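Local atomic coordinates of tyrocidine synthase 2 (Brevibacillus parabrevis, PDB entry 6TA8), a protein that belongs to the nonribosomal peptide synthetases, large multidomain enzymes, and is represented in this model by a domain of the condensation family. Residues A[175-180]-A[316-321]; A[160-165]-A[170-175]; A[65-70]-A[181-186]; A[42-47]-A[320-325]. One frame throughout, in Å; residues are numbered along the deposited sequence.

Interaction 1: A[175-180]-A[316-321]; sequences LFEDFS and VTRTIG
The guanidinium group of Arg318 is met at its edge, near its own plane, by two acidic side chains that follow one another on helix 169-187. Glu177 brings OE2 to NH1 at 3.2 Å, a salt bridge that includes a weak hydrogen bond, while Asp178 offers OD1 to NH2. The 2.4 Å modelled between Asp178 OD1 and Arg318 NH2 is too short to be trusted as a length, although the pairing of charges is clear. In neither case do the flat groups lie side by side: the carboxylate of Glu177 is turned 77° from the guanidinium plane and that of Asp178 by 48°, and NH1 and NH2 each meet one oxygen of a different acid. Two successive bends in the arginine chain, at chi2 and chi3, swing the guanidinium to the helix although the side chain does not set out toward it. Asp178 is held a second time through OD2, which is hydrogen-bonded to His83 NE2. Beside this polar part lies an apolar one, where Leu175 CD2 touches Ile320 CD1 at 3.7 Å and the two side chains cross at about a right angle. Ile320 also packs on His83. The loop itself is tied elsewhere by Thr319 OG1, hydrogen-bonded to Thr198 and Asp199. Together, Glu177, Asp178 and Arg318 form a salt-bridge network between a helix packed on the five-stranded sheet and a loop joining two strands of the six-stranded sheet, the two halves of the condensation-domain fold.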
# COMPACT_ATOMS: atom_id res chain seq x y z
N LEU A 175 13.11 -4.50 0.02
CA LEU A 175 13.49 -5.31 -1.13
C LEU A 175 14.50 -4.58 -2.01
O LEU A 175 15.50 -5.17 -2.44
CB LEU A 175 12.25 -5.68 -1.94
CG LEU A 175 11.49 -6.93 -1.51
CD1 LEU A 175 10.42 -7.28 -2.53
CD2 LEU A 175 12.45 -8.09 -1.31
N PHE A 176 14.26 -3.30 -2.28
CA PHE A 176 15.19 -2.52 -3.10
C PHE A 176 16.56 -2.44 -2.45
O PHE A 176 17.59 -2.45 -3.14
CB PHE A 176 14.63 -1.12 -3.35
CG PHE A 176 13.28 -1.10 -4.00
CD1 PHE A 176 12.90 -2.10 -4.87
CD2 PHE A 176 12.39 -0.07 -3.73
CE1 PHE A 176 11.65 -2.08 -5.47
CE2 PHE A 176 11.14 -0.05 -4.32
CZ PHE A 176 10.77 -1.05 -5.19
N GLU A 177 16.60 -2.36 -1.12
CA GLU A 177 17.88 -2.31 -0.42
C GLU A 177 18.59 -3.66 -0.48
O GLU A 177 19.77 -3.73 -0.85
CB GLU A 177 17.67 -1.88 1.03
CG GLU A 177 17.55 -0.38 1.24
CD GLU A 177 17.08 -0.02 2.64
OE1 GLU A 177 15.86 0.13 2.84
OE2 GLU A 177 17.94 0.11 3.54
N ASP A 178 17.88 -4.73 -0.13
CA ASP A 178 18.53 -6.04 -0.02
C ASP A 178 18.91 -6.59 -1.39
O ASP A 178 19.96 -7.23 -1.53
CB ASP A 178 17.61 -7.01 0.72
CG ASP A 178 17.54 -6.71 2.21
OD1 ASP A 178 18.12 -5.69 2.65
OD2 ASP A 178 16.91 -7.50 2.95
N PHE A 179 18.08 -6.37 -2.41
CA PHE A 179 18.41 -6.87 -3.74
C PHE A 179 19.58 -6.11 -4.34
O PHE A 179 20.45 -6.71 -4.99
CB PHE A 179 17.19 -6.80 -4.66
CG PHE A 179 17.49 -7.22 -6.07
CD1 PHE A 179 17.72 -8.56 -6.38
CD2 PHE A 179 17.54 -6.29 -7.10
CE1 PHE A 179 17.99 -8.95 -7.67
CE2 PHE A 179 17.82 -6.68 -8.39
CZ PHE A 179 18.04 -8.01 -8.68
N SER A 180 19.63 -4.79 -4.14
CA SER A 180 20.76 -4.02 -4.63
C SER A 180 22.05 -4.41 -3.91
O SER A 180 23.13 -4.32 -4.49
CB SER A 180 20.49 -2.52 -4.46
OG SER A 180 21.54 -1.76 -5.02
N VAL A 316 10.05 -4.52 13.77
CA VAL A 316 9.77 -4.97 12.41
C VAL A 316 10.33 -3.97 11.40
O VAL A 316 9.69 -3.67 10.39
CB VAL A 316 8.25 -5.18 12.20
CG1 VAL A 316 7.80 -6.48 12.84
CG2 VAL A 316 7.47 -4.00 12.76
N THR A 317 11.53 -3.47 11.67
CA THR A 317 12.14 -2.51 10.76
C THR A 317 12.57 -3.17 9.45
O THR A 317 12.36 -2.61 8.37
CB THR A 317 13.34 -1.83 11.42
OG1 THR A 317 14.15 -2.81 12.09
CG2 THR A 317 12.87 -0.80 12.44
N ARG A 318 13.16 -4.36 9.53
CA ARG A 318 13.60 -5.11 8.36
C ARG A 318 12.66 -6.26 8.02
O ARG A 318 13.04 -7.17 7.28
CB ARG A 318 15.02 -5.64 8.57
CG ARG A 318 16.03 -4.58 8.99
CD ARG A 318 16.30 -3.60 7.87
NE ARG A 318 16.97 -4.24 6.74
CZ ARG A 318 17.29 -3.62 5.61
NH1 ARG A 318 17.01 -2.34 5.46
NH2 ARG A 318 17.90 -4.29 4.64
N THR A 319 11.44 -6.24 8.55
CA THR A 319 10.49 -7.33 8.34
C THR A 319 9.62 -7.03 7.13
O THR A 319 9.08 -5.93 6.99
CB THR A 319 9.61 -7.52 9.58
OG1 THR A 319 10.42 -7.92 10.69
CG2 THR A 319 8.55 -8.58 9.33
N ILE A 320 9.49 -8.02 6.25
CA ILE A 320 8.68 -7.91 5.04
C ILE A 320 7.34 -8.59 5.30
O ILE A 320 7.29 -9.71 5.82
CB ILE A 320 9.40 -8.53 3.83
CG1 ILE A 320 10.55 -7.63 3.39
CG2 ILE A 320 8.43 -8.77 2.68
CD1 ILE A 320 11.25 -8.10 2.14
N GLY A 321 6.26 -7.91 4.94
CA GLY A 321 4.93 -8.44 5.17
C GLY A 321 3.89 -7.41 4.80
O GLY A 321 4.21 -6.30 4.36

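Interaction 2: A[160-165]-A[170-175]; sequences VAIHHL and VSWRIL
The carbonyl oxygen of Val160 faces the far rim of the Trp172 indole, with CH2 at 3.3 Å and the neighbouring ring carbons CZ3 and CZ2 farther off, an oblique approach and not a hydrogen bond. The setting is the strand-to-helix connection of condensation domains: strand 155-163 runs into the HHxxxDG signature, which begins at His163 and His164 and leads into helix 169-187. The chain thus doubles back, and the short strand and helix axes make an angle of 141° with a closest approach of 12.1 Å. Side chains span that distance. CG of Trp172 stands anti to the carbonyl carbon (chi1 -81°), which carries the ring toward the strand though the side chain does not start out that way; the indole and the aliphatic side chains of Val160 and Ile162 run alongside one another, pointing opposite ways. Its CH2 meets Val160 CG1 at 4.0 Å and Ile162 CD1 at 3.9 Å. Ile162 has a second apolar partner one helical turn along: its CD1 meets Leu175 CD1 tip to tip at 3.6 Å. The indole also lies against Val59 of strand 56-63, and its NE1 makes a weak hydrogen bond to Gln57. Past the strand end, the signature folds on itself. Ring nitrogen ND1 of His163 accepts the backbone N-H of Leu165 at 3.3 Å, the donor somewhat tilted out of the imidazole plane, while NE2 of His163 is hydrogen-bonded to the carbonyl oxygen of Arg52.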
# COMPACT_ATOMS: atom_id res chain seq x y z
N VAL A 160 9.34 -7.78 -11.03
CA VAL A 160 9.24 -8.49 -9.75
C VAL A 160 7.81 -8.31 -9.26
O VAL A 160 7.46 -7.24 -8.74
CB VAL A 160 10.25 -7.97 -8.72
CG1 VAL A 160 10.10 -8.73 -7.41
CG2 VAL A 160 11.67 -8.10 -9.25
N ALA A 161 6.99 -9.34 -9.42
CA ALA A 161 5.59 -9.31 -9.01
C ALA A 161 5.39 -10.23 -7.82
O ALA A 161 5.77 -11.41 -7.87
CB ALA A 161 4.68 -9.73 -10.17
N ILE A 162 4.79 -9.70 -6.76
CA ILE A 162 4.55 -10.44 -5.53
C ILE A 162 3.10 -10.21 -5.11
O ILE A 162 2.60 -9.09 -5.16
CB ILE A 162 5.51 -10.02 -4.40
CG1 ILE A 162 6.96 -10.05 -4.88
CG2 ILE A 162 5.34 -10.92 -3.19
CD1 ILE A 162 7.95 -9.59 -3.84
N HIS A 163 2.44 -11.29 -4.69
CA HIS A 163 1.07 -11.18 -4.19
C HIS A 163 1.02 -10.25 -2.99
O HIS A 163 1.90 -10.28 -2.12
CB HIS A 163 0.53 -12.56 -3.82
CG HIS A 163 -0.97 -12.62 -3.74
ND1 HIS A 163 -1.67 -12.28 -2.61
CD2 HIS A 163 -1.89 -12.98 -4.66
CE1 HIS A 163 -2.96 -12.43 -2.83
NE2 HIS A 163 -3.13 -12.85 -4.07
N HIS A 164 -0.02 -9.42 -2.93
CA HIS A 164 -0.13 -8.38 -1.91
C HIS A 164 -0.27 -8.94 -0.50
O HIS A 164 -0.18 -8.16 0.46
CB HIS A 164 -1.32 -7.47 -2.22
CG HIS A 164 -1.19 -6.09 -1.65
ND1 HIS A 164 -0.29 -5.78 -0.66
CD2 HIS A 164 -1.86 -4.95 -1.93
CE1 HIS A 164 -0.40 -4.49 -0.36
NE2 HIS A 164 -1.35 -3.97 -1.11
N LEU A 165 -0.46 -10.25 -0.34
CA LEU A 165 -0.69 -10.82 0.97
C LEU A 165 0.57 -10.89 1.83
O LEU A 165 0.47 -11.22 3.01
CB LEU A 165 -1.29 -12.22 0.84
CG LEU A 165 -2.81 -12.32 0.80
CD1 LEU A 165 -3.24 -13.75 0.51
CD2 LEU A 165 -3.41 -11.84 2.11
N VAL A 170 6.36 -0.39 2.62
CA VAL A 170 7.63 -0.40 3.33
C VAL A 170 8.43 -1.65 2.98
O VAL A 170 9.66 -1.61 2.88
CB VAL A 170 7.40 -0.27 4.84
CG1 VAL A 170 8.71 -0.38 5.60
CG2 VAL A 170 6.71 1.05 5.16
N SER A 171 7.75 -2.78 2.80
CA SER A 171 8.43 -4.02 2.44
C SER A 171 9.17 -3.90 1.11
O SER A 171 10.22 -4.52 0.93
CB SER A 171 7.44 -5.18 2.39
OG SER A 171 6.80 -5.37 3.64
N TRP A 172 8.64 -3.10 0.18
CA TRP A 172 9.30 -2.92 -1.10
C TRP A 172 10.60 -2.14 -0.96
O TRP A 172 11.56 -2.38 -1.70
CB TRP A 172 8.37 -2.24 -2.09
CG TRP A 172 7.39 -3.17 -2.74
CD1 TRP A 172 6.06 -3.27 -2.49
CD2 TRP A 172 7.68 -4.15 -3.74
NE1 TRP A 172 5.50 -4.25 -3.27
CE2 TRP A 172 6.48 -4.81 -4.05
CE3 TRP A 172 8.85 -4.54 -4.41
CZ2 TRP A 172 6.40 -5.82 -5.00
CZ3 TRP A 172 8.77 -5.55 -5.35
CH2 TRP A 172 7.56 -6.18 -5.64
N ARG A 173 10.66 -1.19 -0.02
CA ARG A 173 11.90 -0.46 0.22
C ARG A 173 12.97 -1.38 0.78
O ARG A 173 14.16 -1.24 0.44
CB ARG A 173 11.65 0.72 1.16
CG ARG A 173 10.37 1.48 0.87
CD ARG A 173 10.01 2.40 2.03
NE ARG A 173 10.12 3.81 1.66
CZ ARG A 173 9.08 4.59 1.40
NH1 ARG A 173 9.27 5.86 1.08
NH2 ARG A 173 7.85 4.10 1.46
N ILE A 174 12.59 -2.33 1.64
CA ILE A 174 13.54 -3.33 2.12
C ILE A 174 14.00 -4.22 0.98
O ILE A 174 15.15 -4.66 0.94
CB ILE A 174 12.92 -4.15 3.27
CG1 ILE A 174 12.37 -3.22 4.35
CG2 ILE A 174 13.94 -5.10 3.86
CD1 ILE A 174 11.60 -3.95 5.43
N LEU A 175 13.11 -4.50 0.02
CA LEU A 175 13.49 -5.31 -1.13
C LEU A 175 14.50 -4.58 -2.01
O LEU A 175 15.50 -5.17 -2.44
CB LEU A 175 12.25 -5.68 -1.94
CG LEU A 175 11.49 -6.93 -1.51
CD1 LEU A 175 10.42 -7.28 -2.53
CD2 LEU A 175 12.45 -8.09 -1.31

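Interaction 3: A[65-70]-A[181-186]; sequences DGFDEG and SAYSQA
Phe67 and Tyr183 mark the nearest approach of the two backbones, their CA atoms 9.4 Å apart where an extended piece of chain passes the flank of helix 169-187. Tyr183 bridges the gap: with CG anti to the backbone N (chi1 -164°), its ring extends to the loop and its hydroxyl arrives at the peptide between Phe67 and Asp68. There the N-H of Asp68 donates to Tyr183 OH at 2.9 Å and 158°, lying at the edge of the phenol ring and near its plane. The hydroxyl oxygen is also 3.4 Å from Phe67 CA. Asp68 is the N-cap residue of helix 69-82, so the tyrosine of one helix is hydrogen-bonded to the capping residue of another, two helices that pack on the same face of the five-stranded sheet. Farther along helix 69-82, Leu71 and Val72 touch the same tyrosine. Phe67 adds a T-shaped aromatic pair, pointing its edge at the face of Tyr183 with centroids 5.7 Å apart and planes at 86°. Its CD1 approaches Tyr183 CZ to 4.0 Å. The phenylalanine is placed by neighbours in the sheet, for its backbone N is hydrogen-bonded to Asp156 OD2 and its ring rests on Leu149 of strand 145-152.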
# COMPACT_ATOMS: atom_id res chain seq x y z
N ASP A 65 23.45 -1.77 -18.68
CA ASP A 65 24.41 -2.81 -19.01
C ASP A 65 23.83 -4.21 -18.87
O ASP A 65 24.54 -5.19 -19.14
CB ASP A 65 25.67 -2.67 -18.14
CG ASP A 65 25.34 -2.54 -16.67
OD1 ASP A 65 24.41 -1.78 -16.33
OD2 ASP A 65 26.02 -3.19 -15.85
N GLY A 66 22.58 -4.33 -18.45
CA GLY A 66 21.91 -5.61 -18.39
C GLY A 66 22.15 -6.35 -17.09
O GLY A 66 23.09 -6.09 -16.34
N PHE A 67 21.26 -7.30 -16.81
CA PHE A 67 21.37 -8.19 -15.66
C PHE A 67 21.95 -9.53 -16.09
O PHE A 67 21.87 -9.93 -17.26
CB PHE A 67 20.00 -8.41 -15.01
CG PHE A 67 19.41 -7.18 -14.38
CD1 PHE A 67 19.87 -6.72 -13.15
CD2 PHE A 67 18.38 -6.49 -15.00
CE1 PHE A 67 19.33 -5.59 -12.57
CE2 PHE A 67 17.83 -5.36 -14.42
CZ PHE A 67 18.31 -4.91 -13.20
N ASP A 68 22.53 -10.23 -15.13
CA ASP A 68 22.97 -11.61 -15.30
C ASP A 68 22.00 -12.50 -14.54
O ASP A 68 21.86 -12.37 -13.32
CB ASP A 68 24.40 -11.81 -14.80
CG ASP A 68 24.96 -13.17 -15.18
OD1 ASP A 68 25.21 -13.40 -16.38
OD2 ASP A 68 25.14 -14.01 -14.27
N GLU A 69 21.32 -13.39 -15.27
CA GLU A 69 20.27 -14.19 -14.66
C GLU A 69 20.82 -15.09 -13.55
O GLU A 69 20.15 -15.32 -12.54
CB GLU A 69 19.55 -15.02 -15.72
CG GLU A 69 20.44 -15.97 -16.51
CD GLU A 69 19.66 -16.95 -17.35
OE1 GLU A 69 18.42 -16.99 -17.21
OE2 GLU A 69 20.28 -17.69 -18.15
N GLY A 70 22.04 -15.59 -13.72
CA GLY A 70 22.65 -16.40 -12.68
C GLY A 70 22.86 -15.63 -11.39
O GLY A 70 22.84 -16.22 -10.31
N SER A 181 21.95 -4.84 -2.65
CA SER A 181 23.12 -5.31 -1.93
C SER A 181 23.47 -6.74 -2.30
O SER A 181 24.65 -7.08 -2.46
CB SER A 181 22.89 -5.18 -0.42
OG SER A 181 23.98 -5.72 0.31
N ALA A 182 22.45 -7.60 -2.43
CA ALA A 182 22.70 -8.99 -2.82
C ALA A 182 23.30 -9.07 -4.22
O ALA A 182 24.21 -9.87 -4.46
CB ALA A 182 21.41 -9.80 -2.74
N TYR A 183 22.79 -8.27 -5.15
CA TYR A 183 23.34 -8.28 -6.50
C TYR A 183 24.74 -7.70 -6.55
O TYR A 183 25.54 -8.07 -7.41
CB TYR A 183 22.41 -7.51 -7.45
CG TYR A 183 22.68 -7.78 -8.92
CD1 TYR A 183 22.09 -8.85 -9.57
CD2 TYR A 183 23.53 -6.95 -9.65
CE1 TYR A 183 22.33 -9.09 -10.91
CE2 TYR A 183 23.78 -7.19 -10.99
CZ TYR A 183 23.18 -8.26 -11.61
OH TYR A 183 23.42 -8.51 -12.94
N SER A 184 25.06 -6.78 -5.63
CA SER A 184 26.41 -6.23 -5.58
C SER A 184 27.41 -7.26 -5.05
O SER A 184 28.49 -7.44 -5.62
CB SER A 184 26.43 -4.97 -4.72
OG SER A 184 25.49 -4.02 -5.19
N GLN A 185 27.05 -7.95 -3.97
CA GLN A 185 27.93 -8.98 -3.42
C GLN A 185 28.09 -10.15 -4.39
O GLN A 185 29.13 -10.81 -4.38
CB GLN A 185 27.39 -9.48 -2.08
CG GLN A 185 27.18 -8.40 -1.04
CD GLN A 185 26.55 -8.94 0.23
OE1 GLN A 185 26.88 -10.03 0.69
NE2 GLN A 185 25.62 -8.17 0.80
N ALA A 186 27.08 -10.41 -5.22
CA ALA A 186 27.16 -11.54 -6.14
C ALA A 186 28.16 -11.29 -7.26
O ALA A 186 28.95 -12.18 -7.60
CB ALA A 186 25.77 -11.84 -6.72

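Interaction 4: A[42-47]-A[320-325]; sequences KWFFAN and IGWFTS
Trp322 pushes the outer rim of its indole between Trp43 and Phe44, two consecutive aromatic residues of helix 39-46, and the two sides of the wedge differ in closeness. The tighter side is at Phe44, whose CB lies at the edge of the Trp322 indole, near its plane, 3.8 Å from CZ3 and 4.1 Å from CH2. The Phe44 side chain is itself buried: its ring meets those of Trp55 and Phe49, and its CD2 sits 4.0 Å above the centre of the Phe45 ring. The looser side is at Trp43, which is partly exposed. Here a single pair of atoms comes together, Trp43 CZ3 and Trp322 CH2 at 4.1 Å, and the two side chains cross at about a right angle, with CH2 near the plane of the Trp43 ring. All three side chains carry CG anti to the backbone N, which in Trp322 (chi1 -163°) directs the indole at the helix. On that looser side Asn47 ND2 makes a bent hydrogen bond to Trp43 O at 2.8 Å and lies over one face of the Trp43 indole, toward its rim. Trp322 has a further flat partner in His164, with which its ring is stacked, and it also touches Leu165. The contact therefore brings helix 39-46 together with the turn that follows strand 155-163 and the loop that precedes strand 325-332, where Ser325 pairs with Gly304 of strand 297-304; Ile40, also on helix 39-46, touches both Trp322 and Thr324.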
# COMPACT_ATOMS: atom_id res chain seq x y z
N LYS A 42 -7.30 -10.78 6.98
CA LYS A 42 -8.69 -11.19 7.13
C LYS A 42 -9.60 -10.35 6.25
O LYS A 42 -10.57 -10.86 5.67
CB LYS A 42 -9.12 -11.08 8.59
CG LYS A 42 -8.98 -12.37 9.40
CD LYS A 42 -9.78 -12.28 10.69
CE LYS A 42 -9.81 -13.61 11.42
NZ LYS A 42 -8.49 -13.96 12.01
N TRP A 43 -9.31 -9.05 6.14
CA TRP A 43 -10.12 -8.17 5.30
C TRP A 43 -10.04 -8.57 3.83
O TRP A 43 -11.01 -8.38 3.09
CB TRP A 43 -9.67 -6.72 5.50
CG TRP A 43 -10.19 -5.77 4.46
CD1 TRP A 43 -11.37 -5.08 4.50
CD2 TRP A 43 -9.54 -5.38 3.24
NE1 TRP A 43 -11.50 -4.30 3.38
CE2 TRP A 43 -10.39 -4.47 2.59
CE3 TRP A 43 -8.33 -5.73 2.64
CZ2 TRP A 43 -10.07 -3.89 1.36
CZ3 TRP A 43 -8.01 -5.16 1.42
CH2 TRP A 43 -8.87 -4.25 0.80
N PHE A 44 -8.90 -9.11 3.40
CA PHE A 44 -8.76 -9.51 2.00
C PHE A 44 -9.64 -10.71 1.68
O PHE A 44 -10.27 -10.76 0.62
CB PHE A 44 -7.29 -9.82 1.70
CG PHE A 44 -7.06 -10.44 0.35
CD1 PHE A 44 -7.03 -9.67 -0.80
CD2 PHE A 44 -6.88 -11.81 0.23
CE1 PHE A 44 -6.82 -10.24 -2.04
CE2 PHE A 44 -6.67 -12.39 -1.01
CZ PHE A 44 -6.64 -11.61 -2.14
N PHE A 45 -9.69 -11.69 2.58
CA PHE A 45 -10.49 -12.89 2.34
C PHE A 45 -11.98 -12.64 2.54
O PHE A 45 -12.80 -13.25 1.85
CB PHE A 45 -10.02 -14.03 3.24
CG PHE A 45 -8.67 -14.58 2.85
CD1 PHE A 45 -8.53 -15.34 1.70
CD2 PHE A 45 -7.56 -14.35 3.64
CE1 PHE A 45 -7.30 -15.85 1.34
CE2 PHE A 45 -6.33 -14.85 3.28
CZ PHE A 45 -6.20 -15.61 2.13
N ALA A 46 -12.34 -11.77 3.48
CA ALA A 46 -13.75 -11.46 3.71
C ALA A 46 -14.38 -10.76 2.51
O ALA A 46 -15.60 -10.79 2.36
CB ALA A 46 -13.91 -10.59 4.96
N ASN A 47 -13.57 -10.12 1.66
CA ASN A 47 -14.11 -9.48 0.47
C ASN A 47 -14.54 -10.51 -0.57
O ASN A 47 -15.42 -10.23 -1.39
CB ASN A 47 -13.07 -8.53 -0.13
CG ASN A 47 -13.19 -7.13 0.42
OD1 ASN A 47 -14.14 -6.40 0.11
ND2 ASN A 47 -12.22 -6.73 1.23
N ILE A 320 9.49 -8.02 6.25
CA ILE A 320 8.68 -7.91 5.04
C ILE A 320 7.34 -8.59 5.30
O ILE A 320 7.29 -9.71 5.82
CB ILE A 320 9.40 -8.53 3.83
CG1 ILE A 320 10.55 -7.63 3.39
CG2 ILE A 320 8.43 -8.77 2.68
CD1 ILE A 320 11.25 -8.10 2.14
N GLY A 321 6.26 -7.91 4.94
CA GLY A 321 4.93 -8.44 5.17
C GLY A 321 3.89 -7.41 4.80
O GLY A 321 4.21 -6.30 4.36
N TRP A 322 2.63 -7.79 4.97
CA TRP A 322 1.49 -6.90 4.73
C TRP A 322 1.04 -6.35 6.08
O TRP A 322 0.21 -6.94 6.77
CB TRP A 322 0.36 -7.62 4.00
CG TRP A 322 -0.63 -6.69 3.37
CD1 TRP A 322 -0.51 -5.33 3.24
CD2 TRP A 322 -1.89 -7.03 2.79
NE1 TRP A 322 -1.61 -4.82 2.61
CE2 TRP A 322 -2.48 -5.84 2.32
CE3 TRP A 322 -2.58 -8.24 2.62
CZ2 TRP A 322 -3.72 -5.82 1.69
CZ3 TRP A 322 -3.82 -8.21 1.99
CH2 TRP A 322 -4.37 -7.01 1.54
N PHE A 323 1.61 -5.20 6.45
CA PHE A 323 1.34 -4.57 7.74
C PHE A 323 0.31 -3.45 7.65
O PHE A 323 0.11 -2.73 8.63
CB PHE A 323 2.64 -4.02 8.34
CG PHE A 323 3.58 -5.08 8.84
CD1 PHE A 323 4.28 -5.89 7.95
CD2 PHE A 323 3.77 -5.27 10.20
CE1 PHE A 323 5.14 -6.86 8.41
CE2 PHE A 323 4.63 -6.24 10.66
CZ PHE A 323 5.32 -7.04 9.77
N THR A 324 -0.34 -3.30 6.49
CA THR A 324 -1.23 -2.16 6.27
C THR A 324 -2.34 -2.10 7.30
O THR A 324 -3.02 -3.10 7.56
CB THR A 324 -1.82 -2.23 4.86
OG1 THR A 324 -0.79 -1.96 3.89
CG2 THR A 324 -2.94 -1.22 4.69
N SER A 325 -2.53 -0.93 7.90
CA SER A 325 -3.59 -0.68 8.86
C SER A 325 -4.57 0.33 8.27
O SER A 325 -4.16 1.40 7.82
CB SER A 325 -3.03 -0.16 10.18
OG SER A 325 -2.65 1.20 10.07

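One helix, 169-187, runs through interactions 1, 2 and 3, and the chemistry changes along it. Interactions 1, 2 and 4 are buried, interaction 3 only partly. Near the helix start, interaction 2 is apolar, fixing the helix to its own sheet. Interaction 1 follows, sharing Leu175 but adding charged groups toward the other half of the fold. Interaction 3, its centre about 27 Å from that of the chain, pairs an aromatic contact with a hydrogen bond from a backbone N-H to a tyrosine hydroxyl. Interaction 4 uses a different helix, yet is joined to interaction 1 through Ile320 and Gly321, and to interaction 2 by the probable hydrogen bond between Ser171 OG and Gly321 O (2.8 Å).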